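Local coordinates for protein FucU (Bifidobacterium longum subsp. infantis, PDB 3MVK), which probably interconverts the alpha and beta anomers of L-fucose and the pyranose and furanose forms of beta-D-ribose, at the interface of chains A and B. Coordinates in Å, arbitrary orientation; residue numbers count along the deposited sequence, not the author numbering. Chains: chain A/B, protein FucU.

The interface of chains A and B. Residues chain A 34, 36-37; chain B 24, 123.
A:Ser37 and B:Asp24 meet through a direct hydrogen bond: the serine hydroxyl OG donates to carboxylate oxygen OD1 at 2.6 Å. OD1 accepts with its syn lone pair, on the side of OD2, so the hydroxyl approaches the mouth of the carboxylate. The second oxygen is engaged through a water, which lies 2.8 Å from B:Asp24 OD2 and 3.0 Å from the backbone N of A:Ser37; the angle of 164° at the amide hydrogen makes that latter link nearly straight. Both carboxylate oxygens therefore have polar partners at the start of the short helix 35-38, whose N-terminal end would probably stabilise the negative charge. With B:Asp24 cut back to alanine, the A:Ser37 hydroxyl would probably lose its acceptor across the interface and the water its anchor on chain B.

Around this polar centre the packing is modest. A:Pro34 CB stands off one face of the carboxylate, 3.3 Å from B:Asp24 OD2, while A:Ser37 OG comes in close to its plane. A:Ser37 lies above one face of the B:Tyr123 ring, out past its CD1-CE1 edge, with CD1 3.8 Å from A:Ser37 CB. The phenol OH reaches A:Glu36 CB at 3.4 Å, so A:Glu36 contributes the aliphatic base of its side chain.

The five residues bury 138 Å² in all, one patch of a larger interface in the deposited ten-chain assembly, which may not be the pairing in solution. What aims the serine is its first torsion: chi1 of 62° tucks OG in over its own main chain, 3.3 Å from A:Pro34 O, at most a weak secondary interaction, since the hydroxyl hydrogen points mainly to B:Asp24 OD1.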
ATOM      1  N   PRO A  34      18.752  18.237  -7.505  1.00 14.33           N
ATOM      2  CA  PRO A  34      17.973  17.023  -7.730  1.00 13.52           C
ATOM      3  C   PRO A  34      17.270  16.586  -6.450  1.00 13.45           C
ATOM      4  O   PRO A  34      17.656  15.569  -5.847  1.00 13.38           O
ATOM      5  CB  PRO A  34      19.041  16.000  -8.192  1.00 13.40           C
ATOM      6  CG  PRO A  34      20.348  16.521  -7.642  1.00 15.01           C
ATOM      7  CD  PRO A  34      20.208  17.996  -7.441  1.00 14.48           C
ATOM      8  N   GLU A  36      14.244  15.327  -5.681  1.00 14.25           N
ATOM      9  CA  GLU A  36      13.495  14.061  -5.604  1.00 15.03           C
ATOM     10  C   GLU A  36      14.410  12.838  -5.579  1.00 15.11           C
ATOM     11  O   GLU A  36      14.168  11.902  -4.826  1.00 15.56           O
ATOM     12  CB  GLU A  36      12.430  13.933  -6.716  1.00 14.92           C
ATOM     13  CG  GLU A  36      11.308  14.977  -6.663  1.00 15.19           C
ATOM     14  CD  GLU A  36      10.333  14.813  -5.467  1.00 17.35           C
ATOM     15  OE1 GLU A  36      10.312  13.784  -4.778  1.00 17.94           O
ATOM     16  OE2 GLU A  36       9.560  15.757  -5.214  1.00 17.50           O
ATOM     17  N   SER A  37      15.450  12.832  -6.407  1.00 15.31           N
ATOM     18  CA  SER A  37      16.354  11.691  -6.437  1.00 15.01           C
ATOM     19  C   SER A  37      17.207  11.621  -5.181  1.00 15.17           C
ATOM     20  O   SER A  37      17.336  10.558  -4.582  1.00 16.19           O
ATOM     21  CB  SER A  37      17.220  11.701  -7.705  1.00 15.76           C
ATOM     22  OG  SER A  37      18.033  12.848  -7.735  1.00 16.00           O
TER
ATOM     23  N   ASP B  24      20.880  14.519 -12.630  1.00 16.04           N
ATOM     24  CA  ASP B  24      19.969  13.375 -12.776  1.00 14.90           C
ATOM     25  C   ASP B  24      20.016  12.843 -14.197  1.00 14.88           C
ATOM     26  O   ASP B  24      20.227  13.608 -15.146  1.00 14.26           O
ATOM     27  CB  ASP B  24      18.512  13.763 -12.460  1.00 15.18           C
ATOM     28  CG  ASP B  24      18.211  13.763 -10.972  1.00 15.86           C
ATOM     29  OD1 ASP B  24      18.837  12.992 -10.213  1.00 16.27           O
ATOM     30  OD2 ASP B  24      17.307  14.529 -10.580  1.00 15.69           O
ATOM     31  N   TYR B 123      17.054   7.974 -12.901  1.00 14.65           N
ATOM     32  CA  TYR B 123      15.828   8.392 -12.213  1.00 14.03           C
ATOM     33  C   TYR B 123      14.598   7.842 -12.940  1.00 13.76           C
ATOM     34  O   TYR B 123      13.605   7.479 -12.312  1.00 13.71           O
ATOM     35  CB  TYR B 123      15.773   9.914 -12.132  1.00 15.05           C
ATOM     36  CG  TYR B 123      14.597  10.421 -11.329  1.00 13.75           C
ATOM     37  CD1 TYR B 123      14.545  10.237  -9.946  1.00 15.29           C
ATOM     38  CD2 TYR B 123      13.530  11.061 -11.959  1.00 15.10           C
ATOM     39  CE1 TYR B 123      13.452  10.706  -9.206  1.00 16.20           C
ATOM     40  CE2 TYR B 123      12.426  11.546 -11.230  1.00 16.96           C
ATOM     41  CZ  TYR B 123      12.405  11.351  -9.858  1.00 17.52           C
ATOM     42  OH  TYR B 123      11.340  11.789  -9.105  1.00 16.00           O
TER
HETATM   43  O   HOH W   1      15.472  15.009  -8.540  1.00 14.54           O